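Local coordinates for probable porin (Pseudomonas aeruginosa, PDB 4FSP), which probably acts as an outer membrane porin of the OprD family, forming a beta-barrel channel for the passage of small solutes, at residues Gly61-Glu64 / Gly68-Leu71; Val127-Leu130 / Gln134-Tyr137; Gly201-Ile206 / Thr211-Tyr216; Lys231-Ile236 / Ser240-Leu245. One frame throughout, in Å; residues are numbered along the deposited sequence.

Overall arrangement
Four contacts follow one another along the chain, each closing before the next opens, so none nest or cross. Contact 1 closes the short turn between strands 47-59 and 67-80, its centre about 28 Å from the centre of the chain. Contact 2 closes a loop that folds inward, its centre about 4 Å from that of the chain. Contacts 3 and 4 close successive hairpins of the barrel wall, 193-205 with 210-219 and 223-235 with 240-252. Their centres lie about 17 Å apart, and a probable hydrogen bond between Thr211 and Lys231 joins them. Contact 2 reaches the wall where Leu130 packs on His215 of contact 3.

Contact 1 (Gly61-Glu64 / Gly68-Leu71); sequences GYTE and GVGL. With C8E ((hydroxyethyloxy)tri(ethyloxy)octane), chain E.
Thr63 meets Val69 with two hydrogen bonds. Its backbone N gives a bond of 3.0 Å to Val69 O. Its side-chain OG1 accepts from Val69 N at 2.9 Å. OG1 reaches that N-H because it sits between the backbone N and the carbonyl carbon (chi1 54°). The two side chains lie side by side and point the same way, with Thr63 OG1 3.5 Å from Val69 CB. Tyr62 adds a CA-H...O contact of 3.4 Å from its CA to Val69 O, so this oxygen meets two neighbouring residues. The Tyr62 ring meets Gly68 C and Val69 N at its edge, with CD1 3.8 Å from Gly68 C. Residues 61-64, in the loop after strand 47-59, fold back on the start of strand 67-80 in the porin beta-barrel. Gly68 and Gly70 present only backbone to Tyr62. A C8E detergent molecule passes by Thr63 and Val69, its C16 3.8 Å from Thr63 CG2 and its C14 4.0 Å from Val69 CG1. Further out, Gly68 and Gly70 hydrogen-bond through their backbones to Arg115 and Lys113 of strand 105-116. Gly61 does so to Phe19 and Tyr62 to Gly18. Phe12 of the purification tag meets the Tyr62 ring edge-to-face.

Contact 2 (Val127-Leu130 / Gln134-Tyr137); sequences VPKL and QPNY
Lys129 lays its side chain across Pro135 and between Gln134 and Tyr137. Its CB lies 4.1 Å from Gln134 OE1. The next atom, CG, comes 4.0 Å from Pro135 CD, and the two side chains cross at about a right angle. At CD the chain meets the Tyr137 hydroxyl, with OH 3.5 Å away. Bends at chi3 (41°) and chi4 (60°) turn CE and then NZ back, which brings the ammonium group over the proline. CE stays near the same hydroxyl. NZ ends 3.7 Å from Pro135 CD and 3.6 Å from Gln134 OE1. It approaches the Tyr137 ring obliquely. The lysine is therefore held by packing and loose polar proximity. Tyr137 is poorly ordered, so its part in the contact is less certain.

Gln134 reaches back to the other segment in its turn. Its chain bends at chi2 (-96°), which carries OE1 to 3.5 Å from Lys129 C. Its CG lies close to Leu130 O. Pro135 CD rests 3.4 Å from Pro128 O, and Pro135 CB touches Val127 CG1 at longer range. Pro135 CB also lies over one face of the Tyr137 ring, offset toward the rim.

The contact lies near the centre of the chain, in an inward-folded loop after strand 119-123, consistent with the loops that narrow the pore in this family. Short strand 134-135 is weakly bonded and pairs antiparallel with strand 299-300, through Gln134 and Asp300. Gln134 also touches Tyr302, and Pro135 packs on Pro142. Leu130 packs against His215 of strand 210-219 in the barrel wall.

Contact 3 (Gly201-Ile206 / Thr211-Tyr216); sequences GLDYRI and TGSYHY. With C8E ((hydroxyethyloxy)tri(ethyloxy)octane), chain J; C8E ((hydroxyethyloxy)tri(ethyloxy)octane), chain G; C8E ((hydroxyethyloxy)tri(ethyloxy)octane), chain I.
Asp203 OD1 accepts two hydrogen bonds from the opposite strand. Ser213 OG gives the shorter, 2.7 Å, to its anti lone pair. His215 NE2 gives the other at 2.8 Å, nearly straight. OD1 lies at the imidazole edge, in the ring plane, but the carboxylate is turned 40° to the ring and meets the histidine on its syn side, out of its own plane. These two donors would limit rotation of the carboxylate. Asp203 and His215 both put CG anti to the carbonyl carbon (chi1 -57° and -66°), which lets them meet on one face of the sheet. Arg205 NH1 bonds weakly to Thr211 OG1; the firmer guanidinium bond runs from NH2 to Pro208 O.

Four backbone bonds join Leu202 with Tyr214 and Tyr204 with Gly212. The backbone at Gly201 C and Leu202 N passes over one face of the His215 ring, toward its rim; ND1 is 3.6 Å from Gly201 CA.

The other face, with Leu202, Tyr204 and Tyr214, is coated with detergent. One C8E chain runs along Leu202, Gly212 and Ile206, its C2 3.6 Å from Leu202 CD2. A second crosses the Tyr214 ring, its C7 3.9 Å above the centre. A third lies over Tyr216 likewise, its C8 3.8 Å above that ring. Tyr214 OH is held by His226. Such an antiparallel hairpin, polar on one face and aliphatic or aromatic under detergent on the other, is characteristic of a membrane beta-barrel wall.

Contact 4 (Lys231-Ile236 / Ser240-Leu245); sequences KGRIGI and SLESDL
Arg233 turns one face of its guanidinium toward Glu242, with OE1 4.1 Å above the plane and offset toward the rim. The carboxylate plane is inclined 42° to it. Arg233 NH1 and Glu242 OE2 form a salt bridge of 3.4 Å, but the oxygen lies well out of the guanidinium plane, so the attraction is of charge alone. The aliphatic parts pack just as closely: Arg233 CD is 3.4 Å from Glu242 CG. The arginine bends at chi2 (-67°), which brings its chain across Glu242. The stronger partner of Glu242 is Arg273, which forms a salt bridge with OE1. Lys231 and Asp244 lie side by side on the same face, and Asp244 bridges to Arg246.

The opposite face is apolar near the turn. Leu241 CB meets Ile236 CD1 at 3.7 Å and Ile234 CG1 at 3.9 Å. Backbone hydrogen bonds pair Gly232 with Ser243. Ile234 and Leu241 exchange two, N to O each way, both 3.0 Å.

The two segments form the end of the hairpin between strands 223-235 and 240-252, at the surface of the porin barrel. Strand 223-235 also pairs with strand 210-219, and strand 240-252 with strand 262-273, where Leu241 packs on Leu270.

Contact 1 (Gly61-Glu64 / Gly68-Leu71)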
loop_
_atom_site.group_PDB
_atom_site.type_symbol
_atom_site.label_atom_id
_atom_site.label_comp_id
_atom_site.label_asym_id
_atom_site.label_seq_id
_atom_site.Cartn_x
_atom_site.Cartn_y
_atom_site.Cartn_z
ATOM N N GLY A 61 -12.400 19.418 11.840
ATOM C CA GLY A 61 -13.677 19.375 11.145
ATOM C C GLY A 61 -13.663 20.403 10.014
ATOM O O GLY A 61 -12.596 20.788 9.534
ATOM N N TYR A 62 -14.838 20.876 9.606
ATOM C CA TYR A 62 -14.939 21.817 8.487
ATOM C C TYR A 62 -15.601 23.107 8.903
ATOM O O TYR A 62 -16.558 23.089 9.687
ATOM C CB TYR A 62 -15.734 21.188 7.323
ATOM C CG TYR A 62 -14.947 20.116 6.613
ATOM C CD1 TYR A 62 -14.064 20.449 5.599
ATOM C CD2 TYR A 62 -15.055 18.778 6.983
ATOM C CE1 TYR A 62 -13.316 19.474 4.949
ATOM C CE2 TYR A 62 -14.306 17.784 6.328
ATOM C CZ TYR A 62 -13.436 18.151 5.319
ATOM O OH TYR A 62 -12.685 17.207 4.662
ATOM N N THR A 63 -15.106 24.223 8.365
ATOM C CA THR A 63 -15.735 25.519 8.575
ATOM C C THR A 63 -17.130 25.511 7.963
ATOM O O THR A 63 -17.433 24.684 7.094
ATOM C CB THR A 63 -14.919 26.666 7.929
ATOM O OG1 THR A 63 -14.681 26.368 6.544
ATOM C CG2 THR A 63 -13.591 26.850 8.661
ATOM N N GLU A 64 -17.963 26.444 8.403
ATOM C CA GLU A 64 -19.349 26.538 7.948
ATOM C C GLU A 64 -19.477 27.048 6.513
ATOM O O GLU A 64 -18.646 27.830 6.040
ATOM C CB GLU A 64 -20.097 27.496 8.871
ATOM C CG GLU A 64 -21.595 27.575 8.660
ATOM C CD GLU A 64 -22.250 28.392 9.757
ATOM O OE1 GLU A 64 -21.517 29.152 10.431
ATOM O OE2 GLU A 64 -23.481 28.284 9.953
ATOM N N GLY A 68 -16.641 23.989 2.512
ATOM C CA GLY A 68 -16.030 23.881 3.826
ATOM C C GLY A 68 -14.527 23.723 3.743
ATOM O O GLY A 68 -14.009 23.066 2.824
ATOM N N VAL A 69 -13.825 24.335 4.695
ATOM C CA VAL A 69 -12.366 24.290 4.728
ATOM C C VAL A 69 -11.888 23.539 5.967
ATOM O O VAL A 69 -12.455 23.689 7.060
ATOM C CB VAL A 69 -11.768 25.721 4.737
ATOM C CG1 VAL A 69 -10.260 25.658 4.597
ATOM C CG2 VAL A 69 -12.363 26.545 3.614
ATOM N N GLY A 70 -10.848 22.729 5.809
ATOM C CA GLY A 70 -10.299 21.997 6.940
ATOM C C GLY A 70 -8.788 21.850 6.907
ATOM O O GLY A 70 -8.126 22.248 5.940
ATOM N N LEU A 71 -8.239 21.273 7.973
ATOM C CA LEU A 71 -6.797 21.103 8.099
ATOM C C LEU A 71 -6.460 19.785 8.791
ATOM O O LEU A 71 -6.975 19.510 9.879
ATOM C CB LEU A 71 -6.216 22.263 8.901
ATOM C CG LEU A 71 -4.730 22.155 9.269
ATOM C CD1 LEU A 71 -3.866 22.197 8.021
ATOM C CD2 LEU A 71 -4.328 23.280 10.221
HETATM C C14 C8E E . -10.314 28.899 6.953
HETATM O O15 C8E E . -11.078 29.976 6.458
HETATM C C16 C8E E . -12.321 30.121 7.118
HETATM C C17 C8E E . -13.446 30.420 6.132
HETATM O O18 C8E E . -14.686 30.438 6.813
HETATM C C19 C8E E . -14.890 31.624 7.546
HETATM C C20 C8E E . -16.359 31.745 7.911
HETATM O O21 C8E E . -17.062 30.672 7.315
#

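Contact 2 (Val127-Leu130 / Gln134-Tyr137)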
loop_
_atom_site.group_PDB
_atom_site.type_symbol
_atom_site.label_atom_id
_atom_site.label_comp_id
_atom_site.label_asym_id
_atom_site.label_seq_id
_atom_site.Cartn_x
_atom_site.Cartn_y
_atom_site.Cartn_z
ATOM N N VAL A 127 -1.115 10.876 1.540
ATOM C CA VAL A 127 -0.715 9.481 1.618
ATOM C C VAL A 127 -1.658 8.701 0.700
ATOM O O VAL A 127 -2.640 8.109 1.147
ATOM C CB VAL A 127 -0.755 8.977 3.080
ATOM C CG1 VAL A 127 -0.262 7.541 3.186
ATOM C CG2 VAL A 127 0.131 9.845 3.947
ATOM N N PRO A 128 -1.396 8.753 -0.614
ATOM C CA PRO A 128 -2.367 8.142 -1.537
ATOM C C PRO A 128 -2.432 6.618 -1.404
ATOM O O PRO A 128 -1.406 5.956 -1.176
ATOM C CB PRO A 128 -1.837 8.530 -2.925
ATOM C CG PRO A 128 -0.887 9.697 -2.675
ATOM C CD PRO A 128 -0.290 9.427 -1.321
ATOM N N LYS A 129 -3.638 6.071 -1.522
ATOM C CA LYS A 129 -3.829 4.626 -1.583
ATOM C C LYS A 129 -4.477 4.248 -2.905
ATOM O O LYS A 129 -5.681 4.007 -2.965
ATOM C CB LYS A 129 -4.703 4.142 -0.423
ATOM C CG LYS A 129 -4.122 4.412 0.961
ATOM C CD LYS A 129 -4.707 3.458 2.003
ATOM C CE LYS A 129 -4.832 2.015 1.468
ATOM N NZ LYS A 129 -3.539 1.383 1.049
ATOM N N LEU A 130 -3.673 4.175 -3.962
ATOM C CA LEU A 130 -4.197 3.918 -5.310
ATOM C C LEU A 130 -3.429 2.801 -6.024
ATOM O O LEU A 130 -2.271 2.517 -5.684
ATOM C CB LEU A 130 -4.124 5.208 -6.137
ATOM C CG LEU A 130 -4.873 6.416 -5.595
ATOM C CD1 LEU A 130 -4.421 7.659 -6.358
ATOM C CD2 LEU A 130 -6.381 6.198 -5.744
ATOM N N GLN A 134 0.708 3.112 -3.680
ATOM C CA GLN A 134 0.287 2.535 -2.396
ATOM C C GLN A 134 1.388 2.747 -1.350
ATOM O O GLN A 134 2.556 2.513 -1.644
ATOM C CB GLN A 134 0.088 1.017 -2.547
ATOM C CG GLN A 134 -1.117 0.609 -3.350
ATOM C CD GLN A 134 -2.298 0.296 -2.472
ATOM O OE1 GLN A 134 -3.361 0.931 -2.564
ATOM N NE2 GLN A 134 -2.126 -0.697 -1.608
ATOM N N PRO A 135 1.017 3.132 -0.116
ATOM C CA PRO A 135 2.030 3.373 0.924
ATOM C C PRO A 135 2.842 2.125 1.244
ATOM O O PRO A 135 2.369 0.999 1.036
ATOM C CB PRO A 135 1.198 3.759 2.151
ATOM C CG PRO A 135 -0.162 3.173 1.895
ATOM C CD PRO A 135 -0.358 3.197 0.413
ATOM N N ASN A 136 4.067 2.321 1.722
ATOM C CA ASN A 136 4.823 1.221 2.319
ATOM C C ASN A 136 4.465 1.167 3.805
ATOM O O ASN A 136 4.688 2.131 4.533
ATOM C CB ASN A 136 6.331 1.415 2.117
ATOM C CG ASN A 136 7.146 0.181 2.520
ATOM O OD1 ASN A 136 6.723 -0.611 3.366
ATOM N ND2 ASN A 136 8.321 0.022 1.918
ATOM N N TYR A 137 3.888 0.057 4.254
ATOM C CA TYR A 137 3.363 0.000 5.621
ATOM C C TYR A 137 4.307 -0.682 6.619
ATOM O O TYR A 137 4.197 -0.475 7.826
ATOM C CB TYR A 137 1.976 -0.662 5.647
ATOM C CG TYR A 137 0.814 0.278 5.358
ATOM C CD1 TYR A 137 0.740 1.537 5.951
ATOM C CD2 TYR A 137 -0.210 -0.099 4.491
ATOM C CE1 TYR A 137 -0.325 2.396 5.688
ATOM C CE2 TYR A 137 -1.278 0.752 4.221
ATOM C CZ TYR A 137 -1.332 1.995 4.824
ATOM O OH TYR A 137 -2.389 2.840 4.556
#

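Contact 3 (Gly201-Ile206 / Thr211-Tyr216)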
loop_
_atom_site.group_PDB
_atom_site.type_symbol
_atom_site.label_atom_id
_atom_site.label_comp_id
_atom_site.label_asym_id
_atom_site.label_seq_id
_atom_site.Cartn_x
_atom_site.Cartn_y
_atom_site.Cartn_z
ATOM N N GLY A 201 -8.414 8.590 -11.933
ATOM C CA GLY A 201 -9.044 7.305 -11.840
ATOM C C GLY A 201 -10.543 7.344 -11.665
ATOM O O GLY A 201 -11.166 8.406 -11.501
ATOM N N LEU A 202 -11.099 6.141 -11.654
ATOM C CA LEU A 202 -12.522 5.914 -11.605
ATOM C C LEU A 202 -12.723 4.548 -10.934
ATOM O O LEU A 202 -12.024 3.579 -11.245
ATOM C CB LEU A 202 -13.047 5.938 -13.042
ATOM C CG LEU A 202 -14.477 5.590 -13.435
ATOM C CD1 LEU A 202 -14.758 6.172 -14.823
ATOM C CD2 LEU A 202 -14.671 4.090 -13.473
ATOM N N ASP A 203 -13.660 4.484 -9.996
ATOM C CA ASP A 203 -14.004 3.240 -9.325
ATOM C C ASP A 203 -15.517 3.164 -9.358
ATOM O O ASP A 203 -16.197 4.121 -8.987
ATOM C CB ASP A 203 -13.512 3.238 -7.874
ATOM C CG ASP A 203 -12.012 3.469 -7.762
ATOM O OD1 ASP A 203 -11.236 2.536 -8.060
ATOM O OD2 ASP A 203 -11.605 4.579 -7.361
ATOM N N TYR A 204 -16.045 2.034 -9.819
ATOM C CA TYR A 204 -17.464 1.933 -10.134
ATOM C C TYR A 204 -18.096 0.724 -9.476
ATOM O O TYR A 204 -17.619 -0.407 -9.651
ATOM C CB TYR A 204 -17.656 1.859 -11.650
ATOM C CG TYR A 204 -19.075 1.583 -12.079
ATOM C CD1 TYR A 204 -20.111 2.396 -11.660
ATOM C CD2 TYR A 204 -19.373 0.527 -12.923
ATOM C CE1 TYR A 204 -21.406 2.164 -12.054
ATOM C CE2 TYR A 204 -20.673 0.281 -13.321
ATOM C CZ TYR A 204 -21.685 1.111 -12.877
ATOM O OH TYR A 204 -22.990 0.905 -13.251
ATOM N N ARG A 205 -19.167 0.966 -8.717
ATOM C CA ARG A 205 -19.922 -0.114 -8.096
ATOM C C ARG A 205 -20.818 -0.713 -9.165
ATOM O O ARG A 205 -21.827 -0.120 -9.537
ATOM C CB ARG A 205 -20.775 0.408 -6.938
ATOM C CG ARG A 205 -19.991 1.155 -5.883
ATOM C CD ARG A 205 -19.202 0.206 -4.986
ATOM N NE ARG A 205 -20.025 -0.420 -3.948
ATOM C CZ ARG A 205 -20.381 -1.703 -3.940
ATOM N NH1 ARG A 205 -19.983 -2.509 -4.917
ATOM N NH2 ARG A 205 -21.125 -2.181 -2.950
ATOM N N ILE A 206 -20.444 -1.877 -9.675
ATOM C CA ILE A 206 -21.221 -2.513 -10.728
ATOM C C ILE A 206 -22.470 -3.140 -10.135
ATOM O O ILE A 206 -23.537 -3.147 -10.741
ATOM C CB ILE A 206 -20.401 -3.620 -11.402
ATOM C CG1 ILE A 206 -19.134 -3.022 -12.020
ATOM C CG2 ILE A 206 -21.238 -4.364 -12.438
ATOM C CD1 ILE A 206 -17.986 -4.002 -12.126
ATOM N N THR A 211 -17.015 -4.517 -8.051
ATOM C CA THR A 211 -16.467 -3.198 -8.324
ATOM C C THR A 211 -15.414 -3.282 -9.428
ATOM O O THR A 211 -14.565 -4.182 -9.432
ATOM C CB THR A 211 -15.822 -2.611 -7.039
ATOM O OG1 THR A 211 -16.825 -2.509 -6.022
ATOM C CG2 THR A 211 -15.259 -1.221 -7.305
ATOM N N GLY A 212 -15.476 -2.347 -10.368
ATOM C CA GLY A 212 -14.474 -2.251 -11.411
ATOM C C GLY A 212 -13.746 -0.928 -11.295
ATOM O O GLY A 212 -14.366 0.090 -10.966
ATOM N N SER A 213 -12.441 -0.933 -11.562
ATOM C CA SER A 213 -11.644 0.278 -11.451
ATOM C C SER A 213 -10.724 0.486 -12.648
ATOM O O SER A 213 -10.157 -0.469 -13.181
ATOM C CB SER A 213 -10.768 0.206 -10.194
ATOM O OG SER A 213 -11.573 0.029 -9.047
ATOM N N TYR A 214 -10.564 1.746 -13.038
ATOM C CA TYR A 214 -9.531 2.152 -13.981
ATOM C C TYR A 214 -8.690 3.255 -13.348
ATOM O O TYR A 214 -9.235 4.217 -12.795
ATOM C CB TYR A 214 -10.132 2.677 -15.295
ATOM C CG TYR A 214 -9.069 3.322 -16.133
ATOM C CD1 TYR A 214 -8.285 2.563 -16.985
ATOM C CD2 TYR A 214 -8.798 4.684 -16.024
ATOM C CE1 TYR A 214 -7.271 3.153 -17.733
ATOM C CE2 TYR A 214 -7.785 5.269 -16.739
ATOM C CZ TYR A 214 -7.029 4.508 -17.602
ATOM O OH TYR A 214 -6.029 5.127 -18.327
ATOM N N HIS A 215 -7.370 3.149 -13.449
ATOM C CA HIS A 215 -6.497 4.214 -12.946
ATOM C C HIS A 215 -5.316 4.452 -13.870
ATOM O O HIS A 215 -4.769 3.511 -14.472
ATOM C CB HIS A 215 -6.003 3.912 -11.531
ATOM C CG HIS A 215 -7.102 3.922 -10.516
ATOM N ND1 HIS A 215 -7.325 4.988 -9.679
ATOM C CD2 HIS A 215 -8.068 3.011 -10.242
ATOM C CE1 HIS A 215 -8.370 4.728 -8.907
ATOM N NE2 HIS A 215 -8.848 3.543 -9.241
ATOM N N TYR A 216 -4.945 5.723 -13.988
ATOM C CA TYR A 216 -3.828 6.139 -14.818
ATOM C C TYR A 216 -2.802 6.837 -13.932
ATOM O O TYR A 216 -3.157 7.666 -13.094
ATOM C CB TYR A 216 -4.308 7.097 -15.911
ATOM C CG TYR A 216 -3.182 7.615 -16.754
ATOM C CD1 TYR A 216 -2.715 6.887 -17.843
ATOM C CD2 TYR A 216 -2.571 8.828 -16.462
ATOM C CE1 TYR A 216 -1.673 7.355 -18.617
ATOM C CE2 TYR A 216 -1.531 9.304 -17.226
ATOM C CZ TYR A 216 -1.079 8.558 -18.304
ATOM O OH TYR A 216 -0.042 9.017 -19.086
HETATM C C1 C8E J . -13.198 0.909 -15.054
HETATM C C2 C8E J . -14.717 0.882 -15.081
HETATM C C3 C8E J . -15.091 -0.581 -14.871
HETATM C C4 C8E J . -15.836 -1.103 -16.091
HETATM C C5 C8E J . -16.506 -2.433 -15.696
HETATM C C6 C8E J . -17.993 -2.342 -16.087
HETATM C C7 C8E J . -18.710 -3.701 -15.934
HETATM C C8 C8E J . -20.123 -3.478 -16.481
HETATM O O9 C8E J . -21.003 -4.604 -16.247
HETATM C C10 C8E J . -22.333 -4.115 -16.516
HETATM C C11 C8E J . -23.359 -5.189 -16.201
HETATM O O12 C8E J . -24.386 -4.463 -15.487
HETATM C C1 C8E G . 2.034 10.627 -22.097
HETATM C C2 C8E G . 0.958 11.556 -22.631
HETATM C C3 C8E G . -0.202 10.719 -23.134
HETATM C C4 C8E G . -1.496 11.229 -22.524
HETATM C C5 C8E G . -2.261 10.077 -21.894
HETATM C C6 C8E G . -3.265 10.591 -20.876
HETATM C C7 C8E G . -4.356 9.552 -20.658
HETATM C C8 C8E G . -5.074 9.797 -19.344
HETATM O O9 C8E G . -6.465 9.580 -19.475
HETATM C C10 C8E G . -7.007 8.934 -18.342
HETATM C C11 C8E G . -8.441 9.394 -18.105
HETATM O O12 C8E G . -8.992 8.687 -17.017
HETATM C C13 C8E G . -10.294 9.122 -16.686
HETATM C C14 C8E G . -10.609 8.801 -15.228
HETATM C C4 C8E I . -13.095 4.949 -18.059
HETATM C C5 C8E I . -11.783 4.513 -18.693
HETATM C C6 C8E I . -11.013 5.665 -19.331
HETATM C C7 C8E I . -9.894 5.070 -20.177
HETATM C C8 C8E I . -9.027 6.113 -20.871
HETATM O O9 C8E I . -7.832 5.505 -21.325
HETATM C C10 C8E I . -7.193 6.237 -22.355
HETATM C C11 C8E I . -5.824 5.627 -22.630
HETATM O O12 C8E I . -5.042 6.427 -23.498
#

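Contact 4 (Lys231-Ile236 / Ser240-Leu245)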
loop_
_atom_site.group_PDB
_atom_site.type_symbol
_atom_site.label_atom_id
_atom_site.label_comp_id
_atom_site.label_asym_id
_atom_site.label_seq_id
_atom_site.Cartn_x
_atom_site.Cartn_y
_atom_site.Cartn_z
ATOM N N LYS A 231 -13.046 -6.478 -8.657
ATOM C CA LYS A 231 -13.179 -7.234 -7.417
ATOM C C LYS A 231 -14.605 -7.731 -7.234
ATOM O O LYS A 231 -15.558 -6.966 -7.426
ATOM C CB LYS A 231 -12.803 -6.354 -6.233
ATOM C CG LYS A 231 -11.357 -5.907 -6.241
ATOM C CD LYS A 231 -11.144 -4.930 -5.100
ATOM C CE LYS A 231 -9.679 -4.619 -4.894
ATOM N NZ LYS A 231 -9.503 -3.898 -3.604
ATOM N N GLY A 232 -14.754 -8.997 -6.848
ATOM C CA GLY A 232 -16.073 -9.574 -6.650
ATOM C C GLY A 232 -16.152 -10.529 -5.472
ATOM O O GLY A 232 -15.128 -11.101 -5.070
ATOM N N ARG A 233 -17.359 -10.693 -4.917
ATOM C CA ARG A 233 -17.621 -11.651 -3.834
ATOM C C ARG A 233 -18.895 -12.419 -4.141
ATOM O O ARG A 233 -19.889 -11.818 -4.525
ATOM C CB ARG A 233 -17.841 -10.930 -2.496
ATOM C CG ARG A 233 -16.992 -9.696 -2.278
ATOM C CD ARG A 233 -15.529 -10.072 -2.136
ATOM N NE ARG A 233 -14.610 -8.938 -2.223
ATOM C CZ ARG A 233 -14.158 -8.262 -1.171
ATOM N NH1 ARG A 233 -14.550 -8.596 0.050
ATOM N NH2 ARG A 233 -13.321 -7.249 -1.341
ATOM N N ILE A 234 -18.881 -13.735 -3.964
ATOM C CA ILE A 234 -20.124 -14.505 -3.997
ATOM C C ILE A 234 -20.262 -15.267 -2.682
ATOM O O ILE A 234 -19.256 -15.577 -2.044
ATOM C CB ILE A 234 -20.172 -15.491 -5.181
ATOM C CG1 ILE A 234 -19.282 -16.700 -4.911
ATOM C CG2 ILE A 234 -19.740 -14.807 -6.467
ATOM C CD1 ILE A 234 -19.206 -17.653 -6.070
ATOM N N GLY A 235 -21.491 -15.558 -2.264
ATOM C CA GLY A 235 -21.702 -16.267 -1.011
ATOM C C GLY A 235 -21.699 -17.768 -1.224
ATOM O O GLY A 235 -22.162 -18.235 -2.264
ATOM N N ILE A 236 -21.141 -18.525 -0.278
ATOM C CA ILE A 236 -21.211 -19.993 -0.326
ATOM C C ILE A 236 -21.196 -20.674 1.044
ATOM O O ILE A 236 -20.162 -21.211 1.435
ATOM C CB ILE A 236 -20.012 -20.631 -1.085
ATOM C CG1 ILE A 236 -19.495 -19.753 -2.233
ATOM C CG2 ILE A 236 -20.388 -22.021 -1.580
ATOM C CD1 ILE A 236 -18.183 -20.222 -2.830
ATOM N N SER A 240 -17.727 -17.169 1.984
ATOM C CA SER A 240 -17.627 -16.381 0.761
ATOM C C SER A 240 -16.355 -16.621 -0.035
ATOM O O SER A 240 -15.321 -17.015 0.504
ATOM C CB SER A 240 -17.777 -14.885 1.047
ATOM O OG SER A 240 -16.769 -14.433 1.928
ATOM N N LEU A 241 -16.468 -16.378 -1.334
ATOM C CA LEU A 241 -15.375 -16.501 -2.274
ATOM C C LEU A 241 -15.146 -15.109 -2.852
ATOM O O LEU A 241 -16.084 -14.473 -3.346
ATOM C CB LEU A 241 -15.758 -17.485 -3.384
ATOM C CG LEU A 241 -14.702 -17.781 -4.445
ATOM C CD1 LEU A 241 -13.397 -18.096 -3.749
ATOM C CD2 LEU A 241 -15.147 -18.947 -5.307
ATOM N N GLU A 242 -13.911 -14.630 -2.762
ATOM C CA GLU A 242 -13.566 -13.304 -3.239
ATOM C C GLU A 242 -12.548 -13.420 -4.360
ATOM O O GLU A 242 -11.712 -14.325 -4.365
ATOM C CB GLU A 242 -12.970 -12.467 -2.102
ATOM C CG GLU A 242 -13.690 -12.645 -0.771
ATOM C CD GLU A 242 -12.990 -11.935 0.379
ATOM O OE1 GLU A 242 -11.765 -11.701 0.288
ATOM O OE2 GLU A 242 -13.664 -11.605 1.375
ATOM N N SER A 243 -12.611 -12.490 -5.303
ATOM C CA SER A 243 -11.700 -12.505 -6.434
ATOM C C SER A 243 -11.201 -11.099 -6.625
ATOM O O SER A 243 -11.917 -10.141 -6.346
ATOM C CB SER A 243 -12.426 -12.962 -7.689
ATOM O OG SER A 243 -13.701 -12.335 -7.748
ATOM N N ASP A 244 -9.980 -10.970 -7.126
ATOM C CA ASP A 244 -9.343 -9.669 -7.227
ATOM C C ASP A 244 -8.490 -9.823 -8.469
ATOM O O ASP A 244 -7.552 -10.616 -8.483
ATOM C CB ASP A 244 -8.507 -9.427 -5.941
ATOM C CG ASP A 244 -7.705 -8.115 -5.955
ATOM O OD1 ASP A 244 -7.544 -7.484 -7.025
ATOM O OD2 ASP A 244 -7.196 -7.711 -4.876
ATOM N N LEU A 245 -8.826 -9.105 -9.534
ATOM C CA LEU A 245 -8.106 -9.285 -10.792
ATOM C C LEU A 245 -7.534 -7.955 -11.247
ATOM O O LEU A 245 -8.206 -6.927 -11.176
ATOM C CB LEU A 245 -9.031 -9.871 -11.868
ATOM C CG LEU A 245 -9.738 -11.193 -11.518
ATOM C CD1 LEU A 245 -10.821 -11.517 -12.551
ATOM C CD2 LEU A 245 -8.750 -12.357 -11.397
#